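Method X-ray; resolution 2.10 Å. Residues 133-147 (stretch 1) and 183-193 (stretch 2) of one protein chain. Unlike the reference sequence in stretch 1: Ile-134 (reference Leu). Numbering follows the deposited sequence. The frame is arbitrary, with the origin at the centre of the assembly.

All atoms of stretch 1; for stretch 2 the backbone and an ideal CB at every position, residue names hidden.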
# COMPACT_ATOMS: atom_id res chain seq x y z
N SER A 133 4.48 7.50 11.39
CA SER A 133 4.12 7.29 9.98
C SER A 133 5.38 7.22 9.12
O SER A 133 6.26 8.08 9.27
CB SER A 133 3.21 8.40 9.52
OG SER A 133 2.97 8.28 8.12
N ILE A 134 5.42 6.27 8.20
CA ILE A 134 6.48 6.10 7.17
C ILE A 134 6.26 7.13 6.06
O ILE A 134 7.27 7.55 5.45
CB ILE A 134 6.44 4.66 6.62
CG1 ILE A 134 6.84 3.66 7.71
CG2 ILE A 134 7.29 4.52 5.36
CD1 ILE A 134 6.36 2.25 7.45
N ASP A 135 5.01 7.53 5.79
CA ASP A 135 4.67 8.17 4.48
C ASP A 135 3.94 9.51 4.63
O ASP A 135 3.49 10.01 3.62
CB ASP A 135 3.88 7.19 3.60
CG ASP A 135 2.53 6.77 4.15
OD1 ASP A 135 2.24 7.07 5.31
OD2 ASP A 135 1.78 6.13 3.42
N PHE A 136 3.87 10.12 5.82
CA PHE A 136 3.12 11.38 5.97
C PHE A 136 3.92 12.55 5.37
O PHE A 136 3.40 13.28 4.55
CB PHE A 136 2.71 11.63 7.42
CG PHE A 136 1.89 12.89 7.56
CD1 PHE A 136 0.57 12.93 7.12
CD2 PHE A 136 2.46 14.05 8.05
CE1 PHE A 136 -0.16 14.11 7.21
CE2 PHE A 136 1.74 15.24 8.10
CZ PHE A 136 0.43 15.26 7.70
N SER A 137 5.16 12.76 5.79
CA SER A 137 5.97 13.88 5.27
C SER A 137 7.45 13.60 5.56
O SER A 137 7.75 12.85 6.54
CB SER A 137 5.54 15.22 5.85
OG SER A 137 6.14 15.41 7.14
N ALA A 138 8.32 14.20 4.77
CA ALA A 138 9.79 14.05 4.92
C ALA A 138 10.20 14.43 6.35
O ALA A 138 10.98 13.66 6.96
CB ALA A 138 10.48 14.91 3.89
N GLU A 139 9.71 15.56 6.86
CA GLU A 139 10.14 16.10 8.18
C GLU A 139 9.63 15.15 9.29
O GLU A 139 10.38 14.85 10.24
CB GLU A 139 9.64 17.53 8.38
CG GLU A 139 10.27 18.52 7.40
CD GLU A 139 9.62 18.67 6.02
OE1 GLU A 139 8.60 17.98 5.70
OE2 GLU A 139 10.11 19.53 5.26
N ASP A 140 8.40 14.68 9.15
CA ASP A 140 7.79 13.78 10.16
C ASP A 140 8.53 12.44 10.12
O ASP A 140 8.79 11.87 11.21
CB ASP A 140 6.29 13.66 9.94
CG ASP A 140 5.64 12.77 10.97
OD1 ASP A 140 5.46 13.26 12.13
OD2 ASP A 140 5.35 11.61 10.62
N TYR A 141 8.91 11.98 8.92
CA TYR A 141 9.65 10.70 8.75
C TYR A 141 11.05 10.84 9.35
O TYR A 141 11.52 9.89 10.01
CB TYR A 141 9.76 10.30 7.27
CG TYR A 141 10.36 8.94 7.02
CD1 TYR A 141 9.78 7.79 7.52
CD2 TYR A 141 11.51 8.78 6.26
CE1 TYR A 141 10.31 6.53 7.28
CE2 TYR A 141 12.06 7.54 5.99
CZ TYR A 141 11.46 6.41 6.51
OH TYR A 141 12.00 5.17 6.29
N ASN A 142 11.70 11.98 9.11
CA ASN A 142 13.03 12.30 9.69
C ASN A 142 12.94 12.22 11.22
O ASN A 142 13.75 11.50 11.82
CB ASN A 142 13.51 13.70 9.28
CG ASN A 142 14.94 13.93 9.73
OD1 ASN A 142 15.74 13.01 9.77
ND2 ASN A 142 15.25 15.15 10.08
N GLU A 143 12.01 12.96 11.82
CA GLU A 143 11.95 13.16 13.29
C GLU A 143 11.46 11.87 13.95
O GLU A 143 11.96 11.54 15.01
CB GLU A 143 11.08 14.35 13.64
CG GLU A 143 11.79 15.65 13.36
CD GLU A 143 10.91 16.88 13.23
OE1 GLU A 143 9.77 16.86 13.76
OE2 GLU A 143 11.39 17.87 12.62
N GLY A 144 10.52 11.17 13.33
CA GLY A 144 9.85 10.03 13.96
C GLY A 144 10.62 8.74 13.81
O GLY A 144 10.59 7.92 14.74
N ILE A 145 11.22 8.52 12.64
CA ILE A 145 11.73 7.17 12.24
C ILE A 145 13.23 7.24 11.93
O ILE A 145 13.99 6.48 12.56
CB ILE A 145 10.89 6.59 11.11
CG1 ILE A 145 9.53 6.16 11.67
CG2 ILE A 145 11.61 5.44 10.39
CD1 ILE A 145 8.47 5.83 10.62
N VAL A 146 13.67 8.12 11.04
CA VAL A 146 15.11 8.10 10.61
C VAL A 146 16.00 8.37 11.83
O VAL A 146 16.95 7.57 12.08
CB VAL A 146 15.36 9.07 9.45
CG1 VAL A 146 16.85 9.10 9.11
CG2 VAL A 146 14.53 8.66 8.22
N GLN A 147 15.74 9.45 12.55
CA GLN A 147 16.53 9.82 13.75
C GLN A 147 16.39 8.72 14.82
O GLN A 147 17.37 8.46 15.51
CB GLN A 147 16.11 11.20 14.23
CG GLN A 147 16.69 12.32 13.37
CD GLN A 147 16.28 13.69 13.85
OE1 GLN A 147 16.82 14.70 13.42
NE2 GLN A 147 15.36 13.73 14.79
N UNK A 183 8.70 -0.81 -0.98
CA UNK A 183 9.89 0.06 -0.77
C UNK A 183 9.42 1.46 -0.35
O UNK A 183 10.05 2.46 -0.79
CB UNK A 183 10.74 0.14 -2.04
N UNK A 184 8.37 1.52 0.47
CA UNK A 184 7.75 2.81 0.90
C UNK A 184 8.76 3.63 1.72
O UNK A 184 8.57 4.84 1.83
CB UNK A 184 6.49 2.56 1.73
N UNK A 185 9.79 3.00 2.27
CA UNK A 185 10.94 3.65 2.95
C UNK A 185 11.70 4.58 1.98
O UNK A 185 12.53 5.37 2.49
CB UNK A 185 11.89 2.59 3.51
N UNK A 186 11.39 4.57 0.68
CA UNK A 186 12.04 5.45 -0.34
C UNK A 186 11.17 6.66 -0.69
O UNK A 186 11.59 7.47 -1.53
CB UNK A 186 12.34 4.66 -1.62
N UNK A 187 10.00 6.82 -0.06
CA UNK A 187 9.05 7.89 -0.47
C UNK A 187 9.69 9.27 -0.32
O UNK A 187 9.36 10.14 -1.15
CB UNK A 187 7.77 7.82 0.36
N UNK A 188 10.57 9.49 0.67
CA UNK A 188 11.19 10.83 0.91
C UNK A 188 12.69 10.77 0.68
O UNK A 188 13.44 11.61 1.21
CB UNK A 188 10.91 11.32 2.33
N UNK A 189 13.10 9.77 -0.11
CA UNK A 189 14.49 9.49 -0.53
C UNK A 189 15.35 10.76 -0.63
O UNK A 189 16.44 10.85 -0.01
CB UNK A 189 14.49 8.77 -1.88
N UNK A 190 14.90 11.68 -1.46
CA UNK A 190 15.75 12.81 -1.94
C UNK A 190 15.92 13.81 -0.80
O UNK A 190 16.92 14.52 -0.81
CB UNK A 190 15.14 13.50 -3.16
N UNK A 191 15.02 13.82 0.19
CA UNK A 191 15.14 14.69 1.40
C UNK A 191 16.40 14.29 2.17
O UNK A 191 17.01 15.14 2.83
CB UNK A 191 13.91 14.57 2.30
N UNK A 192 16.82 13.03 2.05
CA UNK A 192 18.00 12.49 2.77
C UNK A 192 19.19 12.31 1.84
O UNK A 192 20.18 11.76 2.31
CB UNK A 192 17.66 11.15 3.43
N UNK A 193 19.09 12.78 0.57
CA UNK A 193 20.20 12.65 -0.39
C UNK A 193 20.43 11.19 -0.74
O UNK A 193 21.59 10.80 -1.00
CB UNK A 193 21.48 13.26 0.18

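Position 183 has an ideal CB with nothing of stretch 1 within 5.5 Å. Stretch 1 sets no requirement here. The residue is Ser-183, and it makes no contact with stretch 1.

At position 184 CA-to-CB points toward stretch 1. The ideal CB lies 4.2 Å from Ile-134 CG2, so a medium apolar side chain such as Leu, Ile, Val or Met would suit. It is Leu-184. Its CD2 packs 3.7 Å from Ile-134 CG2 and 3.8 Å from Asp-135 CB. Its backbone O accepts from a water that also donates to Ile-134 O.

Position 185 points sideways. The ideal CB is already 3.8 Å from Tyr-141 OH, so there is little room toward Tyr-141 OH; Ala, Ser or Cys would fit, and a longer side chain would have to turn elsewhere. The residue is Cys-185. A water bonded to Tyr-141 OH donates to Cys-185 O.

Position 186 points away and is free of stretch 1. Gln-186 begins a type I turn, and its side chain donates to the side chain at position 189.

Position 187 points toward stretch 1, but its ideal CB is 5.1 Å from both Asp-135 CB and Ile-134 O. The Asp-135 carboxylate and backbone O offer acceptors farther out. A long donor, Lys or Arg, would suit; Gln is possible. Lys-187 is fully extended, all four chi angles t. Its NZ donates to Asp-135 O at 2.9 Å. Asp-135 OD2 is 4.5 Å from NZ, too far for a salt bridge, and a water links these two atoms.

Position 188 points toward the start of the helix. The ideal CB is 3.9 Å from Ala-138 CA and 4.7 Å from Tyr-141 CD2. A flat or slim apolar group, Phe, Leu or Met, could lie along this surface. Phe-188 has more of its surface covered by stretch 1 than any other residue here. Ala-138 CA and Ser-137 C lie over one ring face, while the carbonyl oxygens of Ile-134 and Asp-135 meet the edge.

Positions 189 and 190 meet nothing of stretch 1. They are Gln-189 and Gln-190. Gln-189 OE1 accepts from Gln-186 NE2 at 2.8 Å.

At position 191 the ideal CB is 3.8 Å from Ala-138 CB. The small alanine leaves room for a broad apolar side chain, aromatic or Leu or Met. In Phe-191 the ring lies against the methyl: Ala-138 CB is 3.8 Å from the ring centroid, a CH-pi contact over the face.

Position 192 points toward stretch 1 from a distance, with no atom of it within 5.5 Å of the ideal CB. A large side chain, Phe, Tyr, Trp or Met, could reach. Phe-192 CZ comes 3.7 Å from Val-146 CG2. Asn-142 OD1 meets the ring edge, 3.4 Å from Phe-192 CE2.

Position 193 has phi 67°, which favours glycine. It is Gly-193.

Stretch 2 (183-193) SLCQKFQQFFG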
# COMPACT_ATOMS: atom_id res chain seq x y z
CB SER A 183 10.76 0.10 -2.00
OG SER A 183 10.04 0.63 -3.11
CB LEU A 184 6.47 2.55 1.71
CG LEU A 184 5.62 3.80 1.98
CD1 LEU A 184 4.98 4.31 0.68
CD2 LEU A 184 4.55 3.51 3.01
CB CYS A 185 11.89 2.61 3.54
SG CYS A 185 12.58 1.43 2.33
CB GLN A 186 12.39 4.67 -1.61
CG GLN A 186 13.21 3.42 -1.35
CD GLN A 186 14.50 3.66 -0.60
OE1 GLN A 186 14.79 2.99 0.40
NE2 GLN A 186 15.29 4.63 -1.06
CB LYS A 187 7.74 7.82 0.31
CG LYS A 187 6.75 8.91 -0.07
CD LYS A 187 5.40 8.75 0.55
CE LYS A 187 4.44 9.86 0.18
NZ LYS A 187 3.13 9.60 0.81
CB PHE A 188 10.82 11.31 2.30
CG PHE A 188 9.33 11.40 2.52
CD1 PHE A 188 8.53 12.22 1.73
CD2 PHE A 188 8.73 10.61 3.49
CE1 PHE A 188 7.16 12.27 1.92
CE2 PHE A 188 7.36 10.69 3.70
CZ PHE A 188 6.59 11.51 2.91
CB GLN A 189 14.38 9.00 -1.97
CG GLN A 189 15.09 7.72 -2.18
CD GLN A 189 14.70 7.08 -3.48
OE1 GLN A 189 14.83 5.89 -3.54
NE2 GLN A 189 14.27 7.84 -4.49
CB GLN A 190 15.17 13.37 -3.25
CG GLN A 190 15.05 12.33 -4.39
CD GLN A 190 16.30 11.78 -5.09
OE1 GLN A 190 17.47 12.07 -4.77
NE2 GLN A 190 16.05 10.94 -6.09
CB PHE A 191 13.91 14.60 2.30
CG PHE A 191 13.90 15.59 3.45
CD1 PHE A 191 13.51 16.91 3.24
CD2 PHE A 191 14.22 15.19 4.74
CE1 PHE A 191 13.48 17.80 4.30
CE2 PHE A 191 14.21 16.10 5.80
CZ PHE A 191 13.83 17.40 5.58
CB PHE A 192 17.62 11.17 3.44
CG PHE A 192 16.45 11.29 4.38
CD1 PHE A 192 15.15 11.13 3.92
CD2 PHE A 192 16.66 11.64 5.71
CE1 PHE A 192 14.08 11.29 4.79
CE2 PHE A 192 15.58 11.82 6.55
CZ PHE A 192 14.30 11.63 6.10
O HOH W 1 9.24 6.93 3.65
O HOH W 2 1.69 7.12 0.73
O HOH W 3 14.20 4.81 4.91
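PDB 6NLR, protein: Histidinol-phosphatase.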